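Local coordinates for leucyl aminopeptidase (Trypanosoma brucei brucei, PDB 5NTD), which probably removes N-terminal amino acids, leucine among them, from peptides as a metal-dependent M17 aminopeptidase that binds the inhibitor bestatin, at residues Leu42-Leu56 and Glu133-Ser147. Residues are numbered along the deposited sequence; the frame is centred on the assembly and turned at random.
Sequences LSSGLAVLVGTHKQL and EVKEPNTTVDVFVLS. Unlike the reference sequence in segment 133-147: Thr139 (reference Ala).
Val48 and Phe144 exchange backbone bonds with the opposite strand in the parallel pairing of 46-52 with 140-145, two inner strands of the N-terminal domain's mixed sheet. Phe144 N reaches Val48 O at 2.7 Å, Val50 N turns back to Phe144 O, and bonds from Val48 N to Asp142 O and from Leu146 N to Val50 O continue the ladder on either side.

Where the strands begin, side chains take over. The carboxylate of Asp142 receives Ser43 twice, each time on a syn side: Ser43 N gives OD2 a nearly straight bond (3.0 Å, 175°), and Ser43 OG gives OD1 one of 2.6 Å. Asp142 CG stands beside its own backbone N (chi1 -62°), which swings the carboxylate towards the turn before strand 46-52. Tyr34 OH bonds to OD2 and Gln185 NE2 to OD1. Next along, Ser44 OG donates to Thr140 O from above the carbonyl plane at 2.7 Å, and a water joins this hydroxyl to Thr139 OG1.

Apolar contacts divide between the faces. The face carrying Val48, Val50, Val143 and Val145 is turned to helix 120-131, which touches the first three; here Val50 CG2 and Val145 CG1 lie side by side at 3.7 Å. On the other, Leu49 CD1 meets Phe144 CB, while the Phe144 ring packs edge-to-face with Phe66 and Tyr34. At the first residue of strand 46-52, Leu46 CD2 presses tightly on Val134 CG2 (3.5 Å), in the loop before strand 140-145. Beyond the strand ends, Leu146 CD1 fits against Gln55 O and Leu56 CD2. Gln55 OE1 accepts from Thr52 N (2.8 Å), and Thr52 OG1 accepts from Gln55 N in an ST motif, fixing the turn against Leu146.

The buried carboxylate, with four donors around it, is probably held as an anion, and ties the turn leading into strand 46-52 to the first half of strand 140-145.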
loop_
_atom_site.group_PDB
_atom_site.type_symbol
_atom_site.label_atom_id
_atom_site.label_comp_id
_atom_site.label_asym_id
_atom_site.label_seq_id
_atom_site.Cartn_x
_atom_site.Cartn_y
_atom_site.Cartn_z
ATOM N N LEU G 42 -19.194 -52.087 22.256
ATOM C CA LEU G 42 -18.731 -50.719 21.928
ATOM C C LEU G 42 -19.601 -49.678 22.594
ATOM O O LEU G 42 -20.802 -49.864 22.823
ATOM C CB LEU G 42 -18.697 -50.499 20.445
ATOM C CG LEU G 42 -17.377 -50.974 19.829
ATOM C CD1 LEU G 42 -17.061 -52.431 20.129
ATOM C CD2 LEU G 42 -17.471 -50.813 18.336
ATOM N N SER G 43 -18.974 -48.567 22.928
ATOM C CA SER G 43 -19.678 -47.458 23.632
ATOM C C SER G 43 -20.762 -46.832 22.759
ATOM O O SER G 43 -21.702 -46.220 23.254
ATOM C CB SER G 43 -18.676 -46.389 24.069
ATOM O OG SER G 43 -17.709 -46.885 24.994
ATOM N N SER G 44 -20.582 -46.916 21.449
ATOM C CA SER G 44 -21.500 -46.280 20.479
ATOM C C SER G 44 -21.331 -46.876 19.103
ATOM O O SER G 44 -20.501 -47.762 18.903
ATOM C CB SER G 44 -21.277 -44.742 20.406
ATOM O OG SER G 44 -20.091 -44.387 19.696
ATOM N N GLY G 45 -22.030 -46.279 18.132
ATOM C CA GLY G 45 -21.920 -46.674 16.705
ATOM C C GLY G 45 -20.710 -46.198 15.923
ATOM O O GLY G 45 -20.587 -46.438 14.710
ATOM N N LEU G 46 -19.768 -45.582 16.626
ATOM C CA LEU G 46 -18.509 -45.181 15.997
ATOM C C LEU G 46 -17.330 -45.645 16.822
ATOM O O LEU G 46 -17.297 -45.471 18.035
ATOM C CB LEU G 46 -18.461 -43.657 15.845
ATOM C CG LEU G 46 -17.192 -43.095 15.234
ATOM C CD1 LEU G 46 -16.998 -43.518 13.778
ATOM C CD2 LEU G 46 -17.210 -41.566 15.339
ATOM N N ALA G 47 -16.348 -46.201 16.144
ATOM C CA ALA G 47 -15.068 -46.513 16.788
ATOM C C ALA G 47 -13.937 -46.048 15.918
ATOM O O ALA G 47 -14.000 -46.158 14.677
ATOM C CB ALA G 47 -14.929 -48.012 17.035
ATOM N N VAL G 48 -12.883 -45.579 16.572
ATOM C CA VAL G 48 -11.711 -45.042 15.867
ATOM C C VAL G 48 -10.493 -45.872 16.231
ATOM O O VAL G 48 -10.276 -46.179 17.398
ATOM C CB VAL G 48 -11.495 -43.562 16.209
ATOM C CG1 VAL G 48 -10.393 -42.950 15.342
ATOM C CG2 VAL G 48 -12.782 -42.770 16.054
ATOM N N LEU G 49 -9.705 -46.192 15.231
ATOM C CA LEU G 49 -8.468 -46.883 15.430
ATOM C C LEU G 49 -7.313 -46.120 14.794
ATOM O O LEU G 49 -7.260 -45.981 13.566
ATOM C CB LEU G 49 -8.542 -48.287 14.800
ATOM C CG LEU G 49 -7.241 -49.124 14.834
ATOM C CD1 LEU G 49 -6.794 -49.400 16.261
ATOM C CD2 LEU G 49 -7.421 -50.429 14.070
ATOM N N VAL G 50 -6.374 -45.665 15.617
ATOM C CA VAL G 50 -5.238 -44.865 15.093
ATOM C C VAL G 50 -3.892 -45.424 15.496
ATOM O O VAL G 50 -3.626 -45.661 16.665
ATOM C CB VAL G 50 -5.314 -43.331 15.368
ATOM C CG1 VAL G 50 -6.579 -42.757 14.747
ATOM C CG2 VAL G 50 -5.341 -43.019 16.828
ATOM N N GLY G 51 -3.034 -45.569 14.507
ATOM C CA GLY G 51 -1.669 -46.000 14.754
ATOM C C GLY G 51 -0.818 -45.919 13.522
ATOM O O GLY G 51 -1.290 -45.567 12.439
ATOM N N THR G 52 0.453 -46.253 13.677
ATOM C CA THR G 52 1.386 -46.261 12.533
ATOM C C THR G 52 1.092 -47.436 11.621
ATOM O O THR G 52 0.388 -48.377 12.001
ATOM C CB THR G 52 2.839 -46.343 12.986
ATOM O OG1 THR G 52 3.042 -47.556 13.738
ATOM C CG2 THR G 52 3.212 -45.138 13.873
ATOM N N HIS G 53 1.659 -47.392 10.429
ATOM C CA HIS G 53 1.546 -48.486 9.441
ATOM C C HIS G 53 1.894 -49.847 10.070
ATOM O O HIS G 53 1.136 -50.842 9.937
ATOM C CB HIS G 53 2.477 -48.254 8.282
ATOM C CG HIS G 53 2.280 -49.194 7.138
ATOM N ND1 HIS G 53 2.917 -50.409 7.065
ATOM C CD2 HIS G 53 1.552 -49.084 5.997
ATOM C CE1 HIS G 53 2.588 -51.014 5.935
ATOM N NE2 HIS G 53 1.759 -50.227 5.267
ATOM N N LYS G 54 2.985 -49.860 10.833
ATOM C CA LYS G 54 3.452 -51.096 11.523
ATOM C C LYS G 54 2.552 -51.458 12.683
ATOM O O LYS G 54 2.137 -52.606 12.811
ATOM C CB LYS G 54 4.919 -50.990 11.995
ATOM N N GLN G 55 2.203 -50.485 13.508
ATOM C CA GLN G 55 1.334 -50.783 14.684
ATOM C C GLN G 55 -0.027 -51.372 14.284
ATOM O O GLN G 55 -0.545 -52.304 14.896
ATOM C CB GLN G 55 1.053 -49.555 15.502
ATOM C CG GLN G 55 2.227 -49.078 16.299
ATOM C CD GLN G 55 2.067 -47.625 16.725
ATOM O OE1 GLN G 55 1.173 -46.914 16.281
ATOM N NE2 GLN G 55 2.934 -47.191 17.615
ATOM N N LEU G 56 -0.566 -50.838 13.214
ATOM C CA LEU G 56 -1.864 -51.311 12.653
ATOM C C LEU G 56 -1.826 -52.786 12.186
ATOM O O LEU G 56 -2.869 -53.438 12.087
ATOM C CB LEU G 56 -2.348 -50.402 11.488
ATOM C CG LEU G 56 -2.815 -48.989 11.887
ATOM C CD1 LEU G 56 -2.931 -48.095 10.642
ATOM C CD2 LEU G 56 -4.132 -49.026 12.649
ATOM N N GLU G 133 -17.732 -38.202 11.376
ATOM C CA GLU G 133 -18.692 -39.286 11.041
ATOM C C GLU G 133 -19.692 -39.593 12.170
ATOM O O GLU G 133 -20.547 -40.447 12.034
ATOM C CB GLU G 133 -18.014 -40.581 10.594
ATOM C CG GLU G 133 -17.362 -40.562 9.194
ATOM C CD GLU G 133 -16.831 -41.915 8.694
ATOM O OE1 GLU G 133 -16.258 -42.725 9.477
ATOM O OE2 GLU G 133 -16.972 -42.179 7.465
ATOM N N VAL G 134 -19.611 -38.854 13.264
ATOM C CA VAL G 134 -20.558 -39.022 14.365
ATOM C C VAL G 134 -21.960 -38.725 13.831
ATOM O O VAL G 134 -22.178 -37.688 13.223
ATOM C CB VAL G 134 -20.215 -38.147 15.583
ATOM C CG1 VAL G 134 -21.363 -38.055 16.569
ATOM C CG2 VAL G 134 -19.021 -38.737 16.312
ATOM N N LYS G 135 -22.877 -39.654 14.073
ATOM C CA LYS G 135 -24.285 -39.579 13.551
ATOM C C LYS G 135 -25.236 -38.864 14.544
ATOM O O LYS G 135 -26.037 -38.052 14.134
ATOM C CB LYS G 135 -24.834 -40.913 13.015
ATOM C CG LYS G 135 -24.968 -41.973 14.065
ATOM C CD LYS G 135 -25.307 -43.347 13.434
ATOM C CE LYS G 135 -26.400 -44.074 14.191
ATOM N NZ LYS G 135 -26.797 -45.366 13.582
ATOM N N GLU G 136 -25.048 -39.075 15.841
ATOM C CA GLU G 136 -25.907 -38.481 16.912
ATOM C C GLU G 136 -25.070 -37.821 17.984
ATOM O O GLU G 136 -23.883 -38.094 18.091
ATOM C CB GLU G 136 -26.774 -39.557 17.591
ATOM N N PRO G 137 -25.685 -36.951 18.808
ATOM C CA PRO G 137 -24.900 -36.273 19.828
ATOM C C PRO G 137 -25.000 -36.993 21.175
ATOM O O PRO G 137 -25.767 -37.948 21.332
ATOM C CB PRO G 137 -25.582 -34.901 19.912
ATOM C CG PRO G 137 -27.029 -35.194 19.588
ATOM C CD PRO G 137 -27.095 -36.537 18.897
ATOM N N ASN G 138 -24.229 -36.497 22.140
ATOM C CA ASN G 138 -24.179 -37.061 23.514
ATOM C C ASN G 138 -23.836 -38.557 23.491
ATOM O O ASN G 138 -24.317 -39.312 24.326
ATOM C CB ASN G 138 -25.508 -36.859 24.242
ATOM C CG ASN G 138 -25.798 -35.402 24.536
ATOM O OD1 ASN G 138 -24.882 -34.598 24.766
ATOM N ND2 ASN G 138 -27.078 -35.041 24.506
ATOM N N THR G 139 -22.994 -38.948 22.540
ATOM C CA THR G 139 -22.471 -40.309 22.500
ATOM C C THR G 139 -21.028 -40.328 22.999
ATOM O O THR G 139 -20.341 -39.302 23.097
ATOM C CB THR G 139 -22.506 -40.958 21.107
ATOM O OG1 THR G 139 -21.486 -40.397 20.252
ATOM C CG2 THR G 139 -23.878 -40.781 20.468
ATOM N N THR G 140 -20.588 -41.536 23.320
ATOM C CA THR G 140 -19.219 -41.820 23.694
ATOM C C THR G 140 -18.571 -42.555 22.549
ATOM O O THR G 140 -19.063 -43.581 22.100
ATOM C CB THR G 140 -19.151 -42.621 24.988
ATOM O OG1 THR G 140 -19.638 -41.800 26.056
ATOM C CG2 THR G 140 -17.724 -42.984 25.336
ATOM N N VAL G 141 -17.452 -42.027 22.079
ATOM C CA VAL G 141 -16.688 -42.647 20.978
ATOM C C VAL G 141 -15.416 -43.293 21.522
ATOM O O VAL G 141 -14.604 -42.641 22.180
ATOM C CB VAL G 141 -16.306 -41.610 19.870
ATOM C CG1 VAL G 141 -15.480 -42.248 18.770
ATOM C CG2 VAL G 141 -17.564 -40.984 19.296
ATOM N N ASP G 142 -15.227 -44.558 21.183
ATOM C CA ASP G 142 -14.041 -45.300 21.586
ATOM C C ASP G 142 -12.927 -44.992 20.593
ATOM O O ASP G 142 -13.065 -45.191 19.409
ATOM C CB ASP G 142 -14.287 -46.802 21.646
ATOM C CG ASP G 142 -15.353 -47.186 22.666
ATOM O OD1 ASP G 142 -15.420 -46.579 23.759
ATOM O OD2 ASP G 142 -16.101 -48.134 22.382
ATOM N N VAL G 143 -11.848 -44.425 21.116
ATOM C CA VAL G 143 -10.658 -44.109 20.321
ATOM C C VAL G 143 -9.547 -45.023 20.769
ATOM O O VAL G 143 -8.889 -44.827 21.798
ATOM C CB VAL G 143 -10.242 -42.631 20.450
ATOM C CG1 VAL G 143 -9.136 -42.301 19.478
ATOM C CG2 VAL G 143 -11.429 -41.724 20.194
ATOM N N PHE G 144 -9.312 -46.021 19.945
ATOM C CA PHE G 144 -8.262 -47.016 20.208
ATOM C C PHE G 144 -6.983 -46.512 19.588
ATOM O O PHE G 144 -6.874 -46.358 18.365
ATOM C CB PHE G 144 -8.601 -48.371 19.597
ATOM C CG PHE G 144 -9.754 -49.067 20.268
ATOM C CD1 PHE G 144 -11.064 -48.760 19.940
ATOM C CD2 PHE G 144 -9.519 -50.060 21.233
ATOM C CE1 PHE G 144 -12.114 -49.407 20.562
ATOM C CE2 PHE G 144 -10.574 -50.718 21.854
ATOM C CZ PHE G 144 -11.866 -50.379 21.527
ATOM N N VAL G 145 -6.009 -46.240 20.446
ATOM C CA VAL G 145 -4.703 -45.744 19.982
ATOM C C VAL G 145 -3.694 -46.852 20.188
ATOM O O VAL G 145 -3.693 -47.506 21.210
ATOM C CB VAL G 145 -4.268 -44.436 20.687
ATOM C CG1 VAL G 145 -5.344 -43.371 20.533
ATOM C CG2 VAL G 145 -3.993 -44.632 22.157
ATOM N N LEU G 146 -2.821 -47.025 19.218
ATOM C CA LEU G 146 -1.808 -48.072 19.274
ATOM C C LEU G 146 -0.468 -47.595 19.843
ATOM O O LEU G 146 0.433 -48.396 20.034
ATOM C CB LEU G 146 -1.629 -48.717 17.915
ATOM C CG LEU G 146 -2.950 -49.258 17.354
ATOM C CD1 LEU G 146 -2.718 -49.897 15.996
ATOM C CD2 LEU G 146 -3.616 -50.253 18.284
ATOM N N SER G 147 -0.353 -46.304 20.095
ATOM C CA SER G 147 0.834 -45.729 20.737
ATOM C C SER G 147 0.649 -45.771 22.221
ATOM O O SER G 147 -0.462 -45.655 22.723
ATOM C CB SER G 147 1.062 -44.274 20.307
ATOM O OG SER G 147 2.028 -43.615 21.128
HETATM O O HOH W 1 -20.828 -42.059 18.381
HETATM O O HOH W 2 -1.528 -43.980 18.111
HETATM O O HOH W 3 3.630 -44.317 18.541
#